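Long-range contacts in sulfate transporter sulfate transporter family protein (Wolinella succinogenes, PDB 4DGF), which probably moves sulfate or related anions across the membrane as a SulP-family transporter, this chain being its STAS domain: residues A[53-58]-A[85-90]; A[63-68]-A[98-103]. One frame throughout, in Å; residues are numbered along the deposited sequence.

Contact 1 (A[53-58]-A[85-90]); sequences KVFILR and TILLLS
Val54 to Arg58 pairs in parallel register with Ile86 to Ser90, the strand axes closing to 4.7 Å at an angle of 25° and five N-H···O=C bonds alternating in direction from Ile86 N to Lys53 O at one end to Ser90 N to Leu57 O at the other. Phe55 and Leu57 each use both N-H and C=O, whereas Val54 and Ile56 turn theirs to Gly23, Glu25 and Tyr27, in and just before strand 24-28. Leu88 N reaches Phe55 O at 2.9 Å.

On the face of Val54, Ile56 and Leu88, branched aliphatic chains suit a buried strand. Val54 CG1, anti to its backbone N (chi1 -177°), meets the CD1 tip of Leu88 at 3.6 Å, the two side chains set at an angle. Farther along, the guanidinium NH1 of Arg58 leaves the pair to bond Thr15 OG1 and Asp13 O.

The other face carries Phe55, Leu57, Leu87 and Leu89. Thr85 CG2 sits 3.7 Å from Phe55 CB, while Thr85 OG1 is taken by Pro52 O. Leu57 and Leu89 run alongside each other into the same face, with CB of Leu57 4.1 Å from CD2 of Leu89.

Strand 54-58 is the middle of the sheet, flanked by 24-28 and 86-90. Helix 67-83, the crossover of this beta-alpha-beta unit, covers the Phe55 face, with Phe76 edge-to-face against Phe55; helix 118-130 packs on the Ile56 face.

Contact 2 (A[63-68]-A[98-103]); sequences PVIDAT and GALNRF
Ile65 reaches across to Ala99, Leu100 and Phe103, joining the loop that leads into helix 67-83 of the STAS fold to helix 94-103. In related anti-sigma factor antagonists the start of the equivalent helix holds the phosphorylated serine; no such role is established here.

The closely packed part is wholly apolar and centres on the buried Ile65 and Leu100. Ile65 has CG1 anti to its backbone N (chi1 -179°), and CD1, farther along that branch, comes 4.4 Å from Leu100 CD2. The other branch, CG2, meets Ala99 CB at 4.1 Å. A beta-branched residue can thus serve two neighbours at once, and the short methyl of Ala99 lets the helix come near the loop. Leu73 and Met70 of helix 67-83 continue this packing against Leu100.

The solvent side differs in burial rather than in distance. Phe103 is exposed, yet its ring reaches the CG2 branch of Ile65 and also touches Met70, so a large aromatic covers the margin of the buried patch. Asp66, whose side chain starts away from helix 94-103, is the N-cap of helix 67-83: an acceptor suited to the helix start, its OD1 takes the N-H of Gly69. At the solvent margin, Phe103 CE2 lies 4.1 Å from Ile65 CG2 and, with the ring presenting its edge, 4.1 Å from Ile65 O.

How the contacts relate
Contact 1 lies near the centre of the chain, and contact 2 about 18 Å away from it, centre to centre, at the periphery. Their segments alternate in sequence, 53-58, 63-68, 85-90 and 98-103, so the chain goes from a strand to the start of helix 67-83, back to the sheet, and on to helix 94-103. Helix 67-83 links them: it starts within contact 2 and runs back to strand 86-90 of contact 1. Its Leu73 touches Leu57 as well as Ile65 and Leu100, and Leu89 CD1 packs 3.9 Å from Leu100 CD1. One apolar layer therefore extends from the parallel sheet of the STAS domain to the start of the crossover helix 67-83, tying that helix start and helix 94-103 to the core.

Contact 1 (A[53-58]-A[85-90])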
# COMPACT_ATOMS: atom_id res chain seq x y z
N LYS A 53 -12.48 -2.67 2.30
CA LYS A 53 -12.13 -3.34 3.53
C LYS A 53 -10.60 -3.39 3.64
O LYS A 53 -10.03 -3.41 4.78
CB LYS A 53 -12.65 -4.78 3.48
CG LYS A 53 -14.17 -4.90 3.26
CD LYS A 53 -14.55 -6.37 3.24
CE LYS A 53 -15.93 -6.62 2.65
NZ LYS A 53 -16.95 -5.96 3.51
N VAL A 54 -9.97 -3.53 2.45
CA VAL A 54 -8.46 -3.72 2.38
C VAL A 54 -7.97 -2.83 1.25
O VAL A 54 -8.62 -2.79 0.20
CB VAL A 54 -8.06 -5.15 2.07
CG1 VAL A 54 -6.54 -5.36 2.06
CG2 VAL A 54 -8.68 -6.18 3.07
N PHE A 55 -6.83 -2.14 1.47
CA PHE A 55 -6.26 -1.30 0.48
C PHE A 55 -4.84 -1.78 0.31
O PHE A 55 -4.08 -1.78 1.33
CB PHE A 55 -6.32 0.21 0.94
CG PHE A 55 -6.00 1.20 -0.08
CD1 PHE A 55 -7.02 1.95 -0.66
CD2 PHE A 55 -4.67 1.32 -0.52
CE1 PHE A 55 -6.72 2.82 -1.77
CE2 PHE A 55 -4.35 2.29 -1.52
CZ PHE A 55 -5.41 3.02 -2.12
N ILE A 56 -4.46 -2.09 -0.94
CA ILE A 56 -3.11 -2.56 -1.20
C ILE A 56 -2.40 -1.44 -1.92
O ILE A 56 -2.79 -1.01 -3.01
CB ILE A 56 -3.10 -3.86 -2.04
CG1 ILE A 56 -3.95 -4.92 -1.35
CG2 ILE A 56 -1.61 -4.32 -2.28
CD1 ILE A 56 -3.99 -6.26 -2.01
N LEU A 57 -1.27 -1.01 -1.35
CA LEU A 57 -0.46 -0.05 -2.05
C LEU A 57 0.70 -0.84 -2.68
O LEU A 57 1.51 -1.49 -1.90
CB LEU A 57 0.07 0.91 -0.98
CG LEU A 57 0.59 2.16 -1.51
CD1 LEU A 57 -0.46 3.06 -2.17
CD2 LEU A 57 1.13 2.96 -0.30
N ARG A 58 0.70 -0.90 -4.01
CA ARG A 58 1.70 -1.61 -4.73
C ARG A 58 2.95 -0.79 -4.89
O ARG A 58 2.93 0.27 -5.61
CB ARG A 58 1.22 -2.08 -6.18
CG ARG A 58 0.09 -3.10 -6.01
CD ARG A 58 -0.18 -3.85 -7.30
NE ARG A 58 0.98 -4.70 -7.66
CZ ARG A 58 1.08 -5.47 -8.73
NH1 ARG A 58 0.05 -5.60 -9.61
NH2 ARG A 58 2.17 -6.20 -8.87
N THR A 85 -10.30 0.73 7.30
CA THR A 85 -9.67 0.05 6.16
C THR A 85 -8.33 -0.52 6.58
O THR A 85 -7.56 0.19 7.20
CB THR A 85 -9.41 1.07 5.01
OG1 THR A 85 -10.70 1.57 4.56
CG2 THR A 85 -8.68 0.38 3.82
N ILE A 86 -8.03 -1.76 6.17
CA ILE A 86 -6.72 -2.32 6.47
C ILE A 86 -5.75 -1.99 5.29
O ILE A 86 -5.97 -2.45 4.18
CB ILE A 86 -6.84 -3.85 6.68
CG1 ILE A 86 -7.68 -4.12 7.95
CG2 ILE A 86 -5.42 -4.42 6.82
CD1 ILE A 86 -8.15 -5.57 8.15
N LEU A 87 -4.67 -1.30 5.58
CA LEU A 87 -3.61 -1.02 4.60
C LEU A 87 -2.59 -2.18 4.57
O LEU A 87 -2.13 -2.60 5.61
CB LEU A 87 -2.90 0.29 5.00
CG LEU A 87 -1.87 0.83 4.00
CD1 LEU A 87 -2.49 1.00 2.61
CD2 LEU A 87 -1.24 2.16 4.49
N LEU A 88 -2.29 -2.68 3.36
CA LEU A 88 -1.20 -3.64 3.09
C LEU A 88 -0.21 -2.93 2.08
O LEU A 88 -0.60 -2.15 1.23
CB LEU A 88 -1.68 -4.93 2.45
CG LEU A 88 -2.85 -5.63 3.22
CD1 LEU A 88 -3.28 -6.89 2.48
CD2 LEU A 88 -2.48 -5.96 4.69
N LEU A 89 1.05 -3.20 2.27
CA LEU A 89 2.04 -2.83 1.21
C LEU A 89 2.50 -4.06 0.50
O LEU A 89 2.77 -5.07 1.17
CB LEU A 89 3.29 -2.16 1.81
CG LEU A 89 2.99 -1.23 2.93
CD1 LEU A 89 4.39 -0.75 3.39
CD2 LEU A 89 2.16 -0.03 2.42
N SER A 90 2.60 -4.05 -0.83
CA SER A 90 3.15 -5.20 -1.52
C SER A 90 4.34 -4.70 -2.33
O SER A 90 4.47 -3.47 -2.58
CB SER A 90 2.15 -5.86 -2.47
OG SER A 90 1.74 -5.01 -3.52

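Contact 2 (A[63-68]-A[98-103])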
# COMPACT_ATOMS: atom_id res chain seq x y z
N PRO A 63 11.81 2.32 -5.37
CA PRO A 63 12.98 2.04 -4.56
C PRO A 63 13.35 2.98 -3.44
O PRO A 63 14.22 2.60 -2.57
CB PRO A 63 14.12 1.99 -5.61
CG PRO A 63 13.65 2.89 -6.72
CD PRO A 63 12.13 3.05 -6.62
N VAL A 64 12.72 4.18 -3.40
CA VAL A 64 13.19 5.24 -2.58
C VAL A 64 11.91 6.03 -2.25
O VAL A 64 10.93 6.04 -3.04
CB VAL A 64 14.26 6.22 -3.32
CG1 VAL A 64 15.58 5.49 -3.52
CG2 VAL A 64 13.73 6.74 -4.61
N ILE A 65 11.93 6.63 -1.09
CA ILE A 65 10.88 7.55 -0.61
C ILE A 65 11.60 8.70 0.16
O ILE A 65 12.56 8.43 0.96
CB ILE A 65 9.92 6.73 0.26
CG1 ILE A 65 8.74 7.58 0.82
CG2 ILE A 65 10.75 6.08 1.37
CD1 ILE A 65 7.72 6.69 1.40
N ASP A 66 11.14 9.97 -0.05
CA ASP A 66 11.79 11.00 0.73
C ASP A 66 10.89 11.45 1.91
O ASP A 66 9.89 10.75 2.24
CB ASP A 66 12.05 12.16 -0.21
CG ASP A 66 10.80 13.00 -0.51
OD1 ASP A 66 9.67 12.44 -0.52
OD2 ASP A 66 10.92 14.23 -0.89
N ALA A 67 11.22 12.59 2.53
CA ALA A 67 10.45 12.97 3.69
C ALA A 67 8.96 13.33 3.30
O ALA A 67 8.04 13.12 4.10
CB ALA A 67 11.10 14.14 4.38
N THR A 68 8.76 13.96 2.13
CA THR A 68 7.44 14.34 1.71
C THR A 68 6.63 13.10 1.40
O THR A 68 5.45 13.01 1.73
CB THR A 68 7.61 15.24 0.45
OG1 THR A 68 8.22 16.50 0.84
CG2 THR A 68 6.22 15.62 -0.19
N GLY A 98 14.06 -1.07 4.38
CA GLY A 98 15.07 -0.47 5.27
C GLY A 98 14.71 1.01 5.53
O GLY A 98 14.81 1.45 6.68
N ALA A 99 14.28 1.74 4.48
CA ALA A 99 13.91 3.17 4.60
C ALA A 99 12.69 3.24 5.55
O ALA A 99 12.65 4.03 6.48
CB ALA A 99 13.66 3.81 3.24
N LEU A 100 11.65 2.45 5.24
CA LEU A 100 10.42 2.53 5.99
C LEU A 100 10.68 2.10 7.43
O LEU A 100 10.06 2.67 8.30
CB LEU A 100 9.39 1.51 5.39
CG LEU A 100 8.92 1.90 4.01
CD1 LEU A 100 7.97 0.81 3.47
CD2 LEU A 100 8.18 3.24 4.01
N ASN A 101 11.57 1.15 7.67
CA ASN A 101 11.90 0.78 9.06
C ASN A 101 12.62 1.89 9.80
O ASN A 101 12.19 2.25 10.95
CB ASN A 101 12.74 -0.50 9.08
CG ASN A 101 12.59 -1.24 10.42
OD1 ASN A 101 11.50 -1.27 11.06
ND2 ASN A 101 13.68 -1.83 10.86
N ARG A 102 13.59 2.55 9.14
CA ARG A 102 14.29 3.68 9.80
C ARG A 102 13.36 4.86 10.09
O ARG A 102 13.45 5.50 11.12
CB ARG A 102 15.43 4.07 8.94
CG ARG A 102 16.48 5.05 9.55
CD ARG A 102 17.27 4.44 10.75
NE ARG A 102 18.00 3.24 10.36
CZ ARG A 102 18.53 2.34 11.22
NH1 ARG A 102 18.51 2.55 12.54
NH2 ARG A 102 19.13 1.26 10.75
N PHE A 103 12.37 5.07 9.22
CA PHE A 103 11.38 6.08 9.49
C PHE A 103 10.38 5.68 10.61
O PHE A 103 9.65 6.51 11.08
CB PHE A 103 10.53 6.42 8.23
CG PHE A 103 11.23 7.33 7.20
CD1 PHE A 103 11.63 8.61 7.55
CD2 PHE A 103 11.39 6.92 5.87
CE1 PHE A 103 12.18 9.48 6.58
CE2 PHE A 103 11.90 7.79 4.91
CZ PHE A 103 12.35 9.08 5.29